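Mandelate racemase / muconate lactonizing enzyme (Burkholderia pseudomallei, PDB 2POD) is of unknown function but belongs to the enolase superfamily, binds a sodium ion through three glutamates, and may be a lyase. Local coordinates at residues Ile56-Asp59 and Arg65-Lys68; Ser42-Ile47 and Ala395-Ser400; Leu294-Cys299 and Thr331-Leu336. One frame throughout, in Å; residues are numbered along the deposited sequence.

Contact 1: residues Ile56-Asp59 and Arg65-Lys68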
ATOM      1  N   ILE B  56     -45.831 -12.576   0.449  1.00 55.70           N
ATOM      2  CA  ILE B  56     -47.270 -12.762   0.627  1.00 53.32           C
ATOM      3  C   ILE B  56     -47.626 -13.023   2.092  1.00 53.52           C
ATOM      4  O   ILE B  56     -47.095 -13.942   2.721  1.00 55.04           O
ATOM      5  CB  ILE B  56     -47.836 -13.839  -0.355  1.00 53.51           C
ATOM      6  CG1 ILE B  56     -48.146 -13.177  -1.705  1.00 58.24           C
ATOM      7  CG2 ILE B  56     -49.107 -14.516   0.193  1.00 57.74           C
ATOM      8  CD1 ILE B  56     -47.966 -14.068  -2.915  1.00 58.04           C
ATOM      9  N   GLY B  57     -48.501 -12.175   2.631  1.00 52.58           N
ATOM     10  CA  GLY B  57     -48.866 -12.228   4.043  1.00 53.17           C
ATOM     11  C   GLY B  57     -48.154 -11.208   4.920  1.00 55.37           C
ATOM     12  O   GLY B  57     -48.524 -11.025   6.083  1.00 59.57           O
ATOM     13  N   GLU B  58     -47.140 -10.539   4.364  1.00 56.36           N
ATOM     14  CA  GLU B  58     -46.279  -9.629   5.130  1.00 53.16           C
ATOM     15  C   GLU B  58     -46.768  -8.184   5.067  1.00 50.88           C
ATOM     16  O   GLU B  58     -47.478  -7.804   4.141  1.00 53.25           O
ATOM     17  CB  GLU B  58     -44.835  -9.706   4.628  1.00 54.99           C
ATOM     18  CG  GLU B  58     -44.165 -11.065   4.813  1.00 53.16           C
ATOM     19  CD  GLU B  58     -43.429 -11.187   6.139  1.00 60.61           C
ATOM     20  OE1 GLU B  58     -43.150 -10.144   6.774  1.00 60.30           O
ATOM     21  OE2 GLU B  58     -43.122 -12.328   6.544  1.00 59.76           O
ATOM     22  N   ASP B  59     -46.381  -7.392   6.063  1.00 47.10           N
ATOM     23  CA  ASP B  59     -46.453  -5.925   6.018  1.00 45.73           C
ATOM     24  C   ASP B  59     -45.547  -5.353   4.922  1.00 43.25           C
ATOM     25  O   ASP B  59     -44.336  -5.511   4.993  1.00 47.57           O
ATOM     26  CB  ASP B  59     -46.010  -5.373   7.385  1.00 45.24           C
ATOM     27  CG  ASP B  59     -46.532  -3.972   7.669  1.00 45.56           C
ATOM     28  OD1 ASP B  59     -46.719  -3.157   6.727  1.00 39.77           O
ATOM     29  OD2 ASP B  59     -46.746  -3.691   8.866  1.00 46.85           O
ATOM     30  N   ARG B  65     -36.600  -4.372   5.800  1.00 41.34           N
ATOM     31  CA  ARG B  65     -36.624  -5.764   6.263  1.00 41.12           C
ATOM     32  C   ARG B  65     -36.751  -6.738   5.096  1.00 42.64           C
ATOM     33  O   ARG B  65     -36.063  -7.761   5.063  1.00 42.52           O
ATOM     34  CB  ARG B  65     -37.743  -5.996   7.282  1.00 41.45           C
ATOM     35  CG  ARG B  65     -37.758  -7.393   7.894  1.00 37.65           C
ATOM     36  CD  ARG B  65     -38.851  -7.534   8.945  1.00 51.35           C
ATOM     37  NE  ARG B  65     -39.889  -8.481   8.539  1.00 61.99           N
ATOM     38  CZ  ARG B  65     -39.881  -9.780   8.832  1.00 59.68           C
ATOM     39  NH1 ARG B  65     -38.892 -10.309   9.537  1.00 68.32           N
ATOM     40  NH2 ARG B  65     -40.865 -10.556   8.412  1.00 61.44           N
ATOM     41  N   HIS B  66     -37.610  -6.405   4.135  1.00 42.00           N
ATOM     42  CA  HIS B  66     -37.888  -7.306   3.013  1.00 46.29           C
ATOM     43  C   HIS B  66     -36.761  -7.375   2.009  1.00 44.91           C
ATOM     44  O   HIS B  66     -36.434  -8.461   1.544  1.00 46.11           O
ATOM     45  CB  HIS B  66     -39.215  -6.974   2.325  1.00 45.84           C
ATOM     46  CG  HIS B  66     -40.399  -7.149   3.215  1.00 45.42           C
ATOM     47  ND1 HIS B  66     -40.506  -8.202   4.099  1.00 43.76           N
ATOM     48  CD2 HIS B  66     -41.513  -6.400   3.381  1.00 36.05           C
ATOM     49  CE1 HIS B  66     -41.634  -8.089   4.775  1.00 44.76           C
ATOM     50  NE2 HIS B  66     -42.263  -7.006   4.358  1.00 42.69           N
ATOM     51  N   ALA B  67     -36.166  -6.218   1.701  1.00 45.81           N
ATOM     52  CA  ALA B  67     -34.949  -6.128   0.886  1.00 44.18           C
ATOM     53  C   ALA B  67     -33.833  -7.034   1.392  1.00 41.08           C
ATOM     54  O   ALA B  67     -33.186  -7.715   0.604  1.00 42.01           O
ATOM     55  CB  ALA B  67     -34.460  -4.682   0.798  1.00 45.21           C
ATOM     56  N   LYS B  68     -33.635  -7.055   2.706  1.00 39.32           N
ATOM     57  CA  LYS B  68     -32.692  -7.965   3.338  1.00 40.97           C
ATOM     58  C   LYS B  68     -33.140  -9.431   3.272  1.00 42.23           C
ATOM     59  O   LYS B  68     -32.331 -10.315   2.995  1.00 50.01           O
ATOM     60  CB  LYS B  68     -32.399  -7.512   4.778  1.00 35.95           C
ATOM     61  CG  LYS B  68     -31.511  -8.454   5.599  1.00 41.61           C
ATOM     62  CD  LYS B  68     -30.078  -8.506   5.095  1.00 51.38           C
ATOM     63  CE  LYS B  68     -29.218  -9.449   5.937  1.00 57.09           C
ATOM     64  NZ  LYS B  68     -28.914  -8.898   7.290  1.00 61.46           N
TER
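Glu58 reaches from loop 56-59 to both Arg65 and His66 of helix segment 65-68, and His66 adds a bond of its own. Glu58 CB lies against the imidazole, 3.6 Å from His66 CE1. CG stays near the same ring carbon. The chain bends at the next bond (chi2 -91°), and this turns the carboxylate toward Arg65. Glu58 OE1 takes a hydrogen bond from Arg65 NH2 at 2.8 Å, as part of a salt bridge. The same Glu58 OE1 lies 3.2 Å from His66 CE1, at the edge of the imidazole. The arginine donor meets OE1 on its syn side, somewhat out of the carboxylate plane, while the oxygen lies almost in the guanidinium plane. The carboxylate and guanidinium planes are 33° apart, so they are tilted rather than coplanar. Glu58 OE2 is more remote, 3.4 Å from Arg65 NH2. It has a weak, long ion pair with Arg69. Arg65 also packs on Lys112 of a neighbouring subunit.

A second bond comes from the histidine. His66 NE2 donates to the backbone Asp59 O at 2.6 Å. The carbonyl oxygen lies near the ring plane, but the donor is tilted 33° from the carbonyl plane. This bond restrains the rotation of the ring. The Asp59 side chain turns to its own loop, where OD1 accepts from Leu61 N.

The contact closes the short connection between helix 40-55 and helix 63-69 in the N-terminal domain. Backbone bonds from Gly57 and Glu58 to Ile5 tie the same loop to the start of strand 5-13.

Contact 2: residues Ser42-Ile47 and Ala395-Ser400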
ATOM      1  N   SER B  42     -37.047 -14.433 -16.910  1.00 46.73           N
ATOM      2  CA  SER B  42     -36.236 -14.993 -15.835  1.00 43.69           C
ATOM      3  C   SER B  42     -36.477 -14.277 -14.511  1.00 41.15           C
ATOM      4  O   SER B  42     -36.555 -14.921 -13.458  1.00 41.84           O
ATOM      5  CB  SER B  42     -34.751 -15.038 -16.205  1.00 41.59           C
ATOM      6  OG  SER B  42     -34.221 -13.747 -16.442  1.00 48.20           O
ATOM      7  N   ALA B  43     -36.616 -12.953 -14.574  1.00 39.43           N
ATOM      8  CA  ALA B  43     -37.042 -12.162 -13.420  1.00 40.75           C
ATOM      9  C   ALA B  43     -38.452 -12.517 -12.936  1.00 42.35           C
ATOM     10  O   ALA B  43     -38.672 -12.660 -11.727  1.00 50.08           O
ATOM     11  CB  ALA B  43     -36.915 -10.669 -13.711  1.00 41.22           C
ATOM     12  N   GLU B  44     -39.390 -12.685 -13.873  1.00 40.56           N
ATOM     13  CA  GLU B  44     -40.751 -13.130 -13.549  1.00 40.75           C
ATOM     14  C   GLU B  44     -40.756 -14.511 -12.892  1.00 39.49           C
ATOM     15  O   GLU B  44     -41.414 -14.720 -11.870  1.00 39.97           O
ATOM     16  CB  GLU B  44     -41.652 -13.121 -14.798  1.00 46.09           C
ATOM     17  CG  GLU B  44     -42.993 -13.833 -14.620  1.00 53.11           C
ATOM     18  CD  GLU B  44     -43.855 -13.818 -15.866  1.00 66.38           C
ATOM     19  OE1 GLU B  44     -44.806 -13.004 -15.923  1.00 68.55           O
ATOM     20  OE2 GLU B  44     -43.586 -14.627 -16.782  1.00 60.16           O
ATOM     21  N   ALA B  45     -40.006 -15.441 -13.473  1.00 37.45           N
ATOM     22  CA  ALA B  45     -39.951 -16.802 -12.961  1.00 42.44           C
ATOM     23  C   ALA B  45     -39.381 -16.855 -11.549  1.00 45.10           C
ATOM     24  O   ALA B  45     -39.863 -17.628 -10.722  1.00 46.36           O
ATOM     25  CB  ALA B  45     -39.167 -17.699 -13.897  1.00 42.08           C
ATOM     26  N   TYR B  46     -38.375 -16.015 -11.282  1.00 48.61           N
ATOM     27  CA  TYR B  46     -37.808 -15.850  -9.941  1.00 43.68           C
ATOM     28  C   TYR B  46     -38.836 -15.327  -8.926  1.00 42.51           C
ATOM     29  O   TYR B  46     -38.919 -15.842  -7.807  1.00 44.15           O
ATOM     30  CB  TYR B  46     -36.580 -14.920  -9.968  1.00 44.04           C
ATOM     31  CG  TYR B  46     -36.253 -14.341  -8.606  1.00 46.71           C
ATOM     32  CD1 TYR B  46     -36.596 -13.022  -8.283  1.00 33.24           C
ATOM     33  CD2 TYR B  46     -35.648 -15.129  -7.621  1.00 34.83           C
ATOM     34  CE1 TYR B  46     -36.328 -12.508  -7.029  1.00 38.44           C
ATOM     35  CE2 TYR B  46     -35.374 -14.616  -6.368  1.00 35.39           C
ATOM     36  CZ  TYR B  46     -35.710 -13.309  -6.078  1.00 33.97           C
ATOM     37  OH  TYR B  46     -35.442 -12.809  -4.830  1.00 44.63           O
ATOM     38  N   ILE B  47     -39.579 -14.289  -9.307  1.00 42.12           N
ATOM     39  CA  ILE B  47     -40.600 -13.705  -8.431  1.00 43.20           C
ATOM     40  C   ILE B  47     -41.610 -14.749  -7.951  1.00 44.37           C
ATOM     41  O   ILE B  47     -41.844 -14.873  -6.752  1.00 48.33           O
ATOM     42  CB  ILE B  47     -41.296 -12.497  -9.071  1.00 44.95           C
ATOM     43  CG1 ILE B  47     -40.343 -11.296  -9.084  1.00 41.42           C
ATOM     44  CG2 ILE B  47     -42.607 -12.143  -8.326  1.00 45.53           C
ATOM     45  CD1 ILE B  47     -40.849 -10.111  -9.908  1.00 40.44           C
ATOM     46  N   ALA B 395     -48.933 -11.035 -21.239  1.00 54.63           N
ATOM     47  CA  ALA B 395     -48.891 -12.310 -20.539  1.00 58.32           C
ATOM     48  C   ALA B 395     -48.841 -12.071 -19.031  1.00 60.53           C
ATOM     49  O   ALA B 395     -47.862 -11.530 -18.507  1.00 63.83           O
ATOM     50  CB  ALA B 395     -47.702 -13.135 -21.007  1.00 60.45           C
ATOM     51  N   VAL B 396     -49.907 -12.458 -18.341  1.00 59.18           N
ATOM     52  CA  VAL B 396     -49.995 -12.266 -16.900  1.00 59.58           C
ATOM     53  C   VAL B 396     -49.678 -13.543 -16.132  1.00 58.64           C
ATOM     54  O   VAL B 396     -49.884 -14.650 -16.630  1.00 61.48           O
ATOM     55  CB  VAL B 396     -51.368 -11.694 -16.447  1.00 60.81           C
ATOM     56  CG1 VAL B 396     -51.569 -10.294 -16.992  1.00 54.98           C
ATOM     57  CG2 VAL B 396     -52.525 -12.615 -16.853  1.00 68.52           C
ATOM     58  N   ARG B 397     -49.161 -13.373 -14.923  1.00 57.51           N
ATOM     59  CA  ARG B 397     -49.001 -14.469 -13.981  1.00 56.16           C
ATOM     60  C   ARG B 397     -49.274 -13.934 -12.577  1.00 55.66           C
ATOM     61  O   ARG B 397     -49.037 -12.760 -12.293  1.00 52.65           O
ATOM     62  CB  ARG B 397     -47.595 -15.076 -14.100  1.00 57.23           C
ATOM     63  CG  ARG B 397     -47.417 -16.432 -13.411  1.00 66.06           C
ATOM     64  CD  ARG B 397     -46.934 -17.509 -14.376  1.00 61.58           C
ATOM     65  NE  ARG B 397     -45.476 -17.577 -14.470  1.00 59.24           N
ATOM     66  CZ  ARG B 397     -44.691 -18.281 -13.656  1.00 56.15           C
ATOM     67  NH1 ARG B 397     -43.379 -18.272 -13.842  1.00 65.51           N
ATOM     68  NH2 ARG B 397     -45.203 -18.988 -12.654  1.00 43.19           N
ATOM     69  N   ASN B 398     -49.797 -14.802 -11.716  1.00 60.07           N
ATOM     70  CA  ASN B 398     -50.381 -14.405 -10.443  1.00 63.19           C
ATOM     71  C   ASN B 398     -49.942 -15.367  -9.345  1.00 64.16           C
ATOM     72  O   ASN B 398     -49.821 -16.570  -9.569  1.00 64.52           O
ATOM     73  CB  ASN B 398     -51.914 -14.402 -10.555  1.00 66.17           C
ATOM     74  CG  ASN B 398     -52.597 -13.744  -9.365  1.00 70.97           C
ATOM     75  OD1 ASN B 398     -52.710 -14.334  -8.287  1.00 75.24           O
ATOM     76  ND2 ASN B 398     -53.073 -12.520  -9.562  1.00 67.70           N
ATOM     77  N   THR B 399     -49.707 -14.824  -8.158  1.00 67.38           N
ATOM     78  CA  THR B 399     -49.487 -15.627  -6.963  1.00 73.39           C
ATOM     79  C   THR B 399     -50.167 -14.947  -5.776  1.00 75.34           C
ATOM     80  O   THR B 399     -50.171 -13.718  -5.685  1.00 76.29           O
ATOM     81  CB  THR B 399     -47.975 -15.824  -6.705  1.00 76.23           C
ATOM     82  OG1 THR B 399     -47.762 -16.431  -5.421  1.00 78.06           O
ATOM     83  CG2 THR B 399     -47.243 -14.491  -6.778  1.00 79.31           C
ATOM     84  N   SER B 400     -50.758 -15.743  -4.884  1.00 79.06           N
ATOM     85  CA  SER B 400     -51.613 -15.212  -3.813  1.00 81.11           C
ATOM     86  C   SER B 400     -51.653 -16.064  -2.537  1.00 82.83           C
ATOM     87  O   SER B 400     -50.921 -17.054  -2.416  1.00 81.35           O
ATOM     88  CB  SER B 400     -53.034 -14.920  -4.327  1.00 81.55           C
ATOM     89  OG  SER B 400     -53.508 -15.947  -5.183  1.00 84.62           O
TER
HETATM   90  O   HOH W   1     -46.398 -13.717 -17.888  1.00 55.76           O
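Glu44 of helix 40-55 faces Arg397 and Ala395 of strand 394-400, and Ala45 offers its backbone CA to the arginine. Within this chain the strand is an edge of the four-stranded antiparallel sheet of the enolase-type N-terminal domain, and it is contributed by the C-terminal end of the chain. The helix lies against the sheet. Segments 42-47 and 395-400 run nearly parallel, with axes 10.1 Å apart and 19° between their directions.

Water carries the polar link. Water 1 donates to Glu44 OE1 at 2.6 Å. It makes a second, weak bond to Ala395 O at 2.7 Å. Glu44 CG is anti to the backbone N (chi1 168°) and the chain runs on extended, which carries its carboxylate off the helix toward the strand. Other residues also hold that carboxylate: Thr10 bonds OE1 and Arg12 forms a salt bridge with OE2, both from the neighbouring strand 5-13.

Any charge attraction is probably looser. Arg397 NE lies 4.2 Å from Glu44 OE2, beyond salt-bridge range. The carboxylate and guanidinium planes are turned 70° apart.

Van der Waals contact makes up the rest. Arg397 CB touches Glu44 OE1 at 3.9 Å. The arginine chain bends at chi2 and chi3, and this brings its guanidinium alongside the helix, where it also packs on His48. Across a subunit interface, Ala45 packs on Ala45 of a neighbouring subunit. Within the chain, Arg397 NH1 approaches the helix backbone at Ala45 CA, 3.8 Å away.

Contact 3: residues Leu294-Cys299 and Thr331-Leu336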
ATOM      1  N   LEU B 294     -26.165   4.268 -11.726  1.00 46.99           N
ATOM      2  CA  LEU B 294     -27.073   3.550 -10.856  1.00 48.68           C
ATOM      3  C   LEU B 294     -28.326   3.308 -11.673  1.00 47.91           C
ATOM      4  O   LEU B 294     -28.897   4.249 -12.201  1.00 48.87           O
ATOM      5  CB  LEU B 294     -27.422   4.456  -9.663  1.00 55.74           C
ATOM      6  CG  LEU B 294     -27.877   3.887  -8.323  1.00 51.89           C
ATOM      7  CD1 LEU B 294     -27.155   2.600  -8.044  1.00 53.53           C
ATOM      8  CD2 LEU B 294     -27.576   4.886  -7.235  1.00 42.12           C
ATOM      9  N   ASP B 295     -28.757   2.059 -11.782  1.00 48.12           N
ATOM     10  CA  ASP B 295     -30.100   1.775 -12.268  1.00 44.32           C
ATOM     11  C   ASP B 295     -30.922   1.158 -11.148  1.00 41.51           C
ATOM     12  O   ASP B 295     -30.594   0.072 -10.691  1.00 47.29           O
ATOM     13  CB  ASP B 295     -30.044   0.830 -13.475  1.00 43.48           C
ATOM     14  CG  ASP B 295     -31.395   0.651 -14.150  1.00 41.85           C
ATOM     15  OD1 ASP B 295     -32.320   0.103 -13.513  1.00 37.21           O
ATOM     16  OD2 ASP B 295     -31.532   1.044 -15.328  1.00 48.98           O
ATOM     17  N   ILE B 296     -32.009   1.815 -10.745  1.00 39.50           N
ATOM     18  CA  ILE B 296     -32.825   1.321  -9.625  1.00 39.80           C
ATOM     19  C   ILE B 296     -33.535  -0.020  -9.845  1.00 40.06           C
ATOM     20  O   ILE B 296     -33.871  -0.708  -8.887  1.00 46.69           O
ATOM     21  CB  ILE B 296     -33.759   2.403  -8.968  1.00 40.77           C
ATOM     22  CG1 ILE B 296     -35.182   2.389  -9.537  1.00 41.62           C
ATOM     23  CG2 ILE B 296     -33.095   3.784  -8.894  1.00 34.79           C
ATOM     24  CD1 ILE B 296     -35.365   3.109 -10.832  1.00 52.00           C
ATOM     25  N   SER B 297     -33.728  -0.410 -11.101  1.00 40.35           N
ATOM     26  CA  SER B 297     -34.281  -1.723 -11.401  1.00 42.66           C
ATOM     27  C   SER B 297     -33.240  -2.841 -11.517  1.00 43.67           C
ATOM     28  O   SER B 297     -33.607  -4.013 -11.631  1.00 42.87           O
ATOM     29  CB  SER B 297     -35.122  -1.673 -12.664  1.00 45.76           C
ATOM     30  OG  SER B 297     -34.300  -1.518 -13.808  1.00 51.48           O
ATOM     31  N   TRP B 298     -31.956  -2.484 -11.500  1.00 42.51           N
ATOM     32  CA  TRP B 298     -30.883  -3.475 -11.616  1.00 41.52           C
ATOM     33  C   TRP B 298     -30.024  -3.568 -10.364  1.00 42.97           C
ATOM     34  O   TRP B 298     -29.261  -4.520 -10.226  1.00 39.90           O
ATOM     35  CB  TRP B 298     -29.981  -3.218 -12.844  1.00 41.95           C
ATOM     36  CG  TRP B 298     -30.690  -3.206 -14.174  1.00 37.34           C
ATOM     37  CD1 TRP B 298     -31.894  -3.781 -14.475  1.00 37.73           C
ATOM     38  CD2 TRP B 298     -30.232  -2.586 -15.383  1.00 38.81           C
ATOM     39  NE1 TRP B 298     -32.217  -3.548 -15.790  1.00 34.17           N
ATOM     40  CE2 TRP B 298     -31.214  -2.821 -16.372  1.00 32.55           C
ATOM     41  CE3 TRP B 298     -29.089  -1.854 -15.728  1.00 40.00           C
ATOM     42  CZ2 TRP B 298     -31.090  -2.349 -17.679  1.00 39.79           C
ATOM     43  CZ3 TRP B 298     -28.967  -1.380 -17.035  1.00 45.59           C
ATOM     44  CH2 TRP B 298     -29.963  -1.631 -17.992  1.00 44.47           C
ATOM     45  N   CYS B 299     -30.143  -2.583  -9.466  1.00 39.17           N
ATOM     46  CA  CYS B 299     -29.170  -2.400  -8.384  1.00 39.56           C
ATOM     47  C   CYS B 299     -29.643  -2.826  -6.995  1.00 41.23           C
ATOM     48  O   CYS B 299     -28.862  -2.816  -6.053  1.00 45.30           O
ATOM     49  CB  CYS B 299     -28.668  -0.959  -8.339  1.00 41.95           C
ATOM     50  SG  CYS B 299     -29.821   0.214  -7.573  1.00 42.52           S
ATOM     51  N   THR B 331     -39.641   7.308 -13.661  1.00 46.41           N
ATOM     52  CA  THR B 331     -40.408   8.081 -12.698  1.00 45.06           C
ATOM     53  C   THR B 331     -39.796   7.940 -11.315  1.00 41.86           C
ATOM     54  O   THR B 331     -39.584   8.939 -10.623  1.00 45.45           O
ATOM     55  CB  THR B 331     -41.867   7.605 -12.685  1.00 44.84           C
ATOM     56  OG1 THR B 331     -42.368   7.628 -14.023  1.00 55.95           O
ATOM     57  CG2 THR B 331     -42.728   8.478 -11.808  1.00 42.74           C
ATOM     58  N   ALA B 332     -39.513   6.693 -10.936  1.00 40.48           N
ATOM     59  CA  ALA B 332     -38.857   6.350  -9.676  1.00 41.69           C
ATOM     60  C   ALA B 332     -37.444   6.929  -9.551  1.00 41.09           C
ATOM     61  O   ALA B 332     -37.046   7.363  -8.469  1.00 44.19           O
ATOM     62  CB  ALA B 332     -38.837   4.833  -9.486  1.00 40.10           C
ATOM     63  N   SER B 333     -36.703   6.949 -10.658  1.00 42.04           N
ATOM     64  CA  SER B 333     -35.372   7.552 -10.692  1.00 41.34           C
ATOM     65  C   SER B 333     -35.452   9.049 -10.483  1.00 43.87           C
ATOM     66  O   SER B 333     -34.567   9.635  -9.850  1.00 49.91           O
ATOM     67  CB  SER B 333     -34.659   7.277 -12.020  1.00 40.99           C
ATOM     68  OG  SER B 333     -34.697   5.910 -12.365  1.00 39.14           O
ATOM     69  N   THR B 334     -36.497   9.663 -11.033  1.00 40.38           N
ATOM     70  CA  THR B 334     -36.687  11.113 -10.942  1.00 42.07           C
ATOM     71  C   THR B 334     -37.024  11.518  -9.508  1.00 40.52           C
ATOM     72  O   THR B 334     -36.510  12.518  -9.010  1.00 46.37           O
ATOM     73  CB  THR B 334     -37.752  11.620 -11.945  1.00 44.18           C
ATOM     74  OG1 THR B 334     -37.335  11.304 -13.281  1.00 39.69           O
ATOM     75  CG2 THR B 334     -37.938  13.123 -11.838  1.00 42.56           C
ATOM     76  N   HIS B 335     -37.847  10.708  -8.845  1.00 40.79           N
ATOM     77  CA  HIS B 335     -37.992  10.750  -7.395  1.00 44.07           C
ATOM     78  C   HIS B 335     -36.647  10.725  -6.651  1.00 44.71           C
ATOM     79  O   HIS B 335     -36.410  11.573  -5.789  1.00 42.82           O
ATOM     80  CB  HIS B 335     -38.911   9.625  -6.909  1.00 44.73           C
ATOM     81  CG  HIS B 335     -40.373   9.909  -7.091  1.00 51.14           C
ATOM     82  ND1 HIS B 335     -41.100  10.683  -6.211  1.00 52.76           N
ATOM     83  CD2 HIS B 335     -41.249   9.500  -8.040  1.00 48.64           C
ATOM     84  CE1 HIS B 335     -42.356  10.746  -6.614  1.00 45.92           C
ATOM     85  NE2 HIS B 335     -42.472  10.045  -7.727  1.00 45.07           N
ATOM     86  N   LEU B 336     -35.767   9.783  -7.006  1.00 41.72           N
ATOM     87  CA  LEU B 336     -34.420   9.705  -6.411  1.00 40.94           C
ATOM     88  C   LEU B 336     -33.574  10.940  -6.726  1.00 39.16           C
ATOM     89  O   LEU B 336     -32.900  11.487  -5.851  1.00 44.64           O
ATOM     90  CB  LEU B 336     -33.689   8.408  -6.831  1.00 40.27           C
ATOM     91  CG  LEU B 336     -32.194   8.261  -6.481  1.00 41.95           C
ATOM     92  CD1 LEU B 336     -31.999   8.059  -4.983  1.00 46.38           C
ATOM     93  CD2 LEU B 336     -31.506   7.144  -7.272  1.00 41.79           C
TER
HETATM   94  O   HOH W   2     -32.421   4.234 -12.097  1.00 45.06           O
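Ile296 and Ser333 mark the nearest backbone approach, with their CA atoms 6.8 Å apart, where the loop turn after strand 289-294 meets helix 327-339. Ile296 carries the contact. Its side chain reaches the helix with two branches. Ile296 CD1 goes to one end, where it lies 4.1 Å from Ala332 CB. Ile296 CD1 is also 3.3 Å from Ser333 OG. The other branch goes one turn on, and Ile296 CG2 meets Leu336 CD2 at 4.1 Å. The Ile296 and Leu336 side chains run antiparallel alongside one another. The chi1 of Ile296 is 95°, away from a staggered value, and in this setting the two branches reach different residues of the helix.

The polar bridge runs through water 2. It accepts from Ile296 N and donates to Ser333 OG, at 2.8 Å in each case. Ser333 OG also bonds to Val329 O in its own helix, so this buried hydroxyl has a backbone partner and a water partner.

The segments belong to the C-terminal TIM-barrel-like domain. The loop leaves the end of one barrel strand, and the helix follows strand 319-321, the next strand of the barrel. Ser333 and Leu336 also pack on Pro321 of that strand, while Ile296 packs on Ala305 of helix 301-314. The side chain of Ser333 is about 12 Å from a bound sodium ion.

Asp295 braces the turn, together with a backbone bond from Trp298 N to Asp295 O. Asp295 OD1 accepts from Ser297 N at 2.8 Å, an Asx turn. Asp295 OD1 also accepts from Ser297 OG at 2.6 Å. The hydroxyl meets OD1 on the syn side, 22° out of the carboxylate plane. OD2 bonds to His322 and lies over one face of the Trp298 ring, nearer the ring's periphery.

How the contacts relate
From the N terminus, the chain passes through three strands of the antiparallel sheet and enters helix 40-55. There segment 42-47 opens contact 2. Contact 1 follows at once and ties the linker after helix 40-55 to helix 63-69. Far along the chain, contact 3 joins the loop after strand 289-294 to helix 327-339, within the barrel domain. Contact 2 closes last, when strand 394-400 returns to the sheet of the N-terminal domain. It therefore encloses both others, which follow in series. Contacts 1 and 2 meet where Ile56 packs on Thr399 and Ser400. Contact 3 stands apart, with nearest atoms about 9 Å from contact 1 and about 8 Å from contact 2.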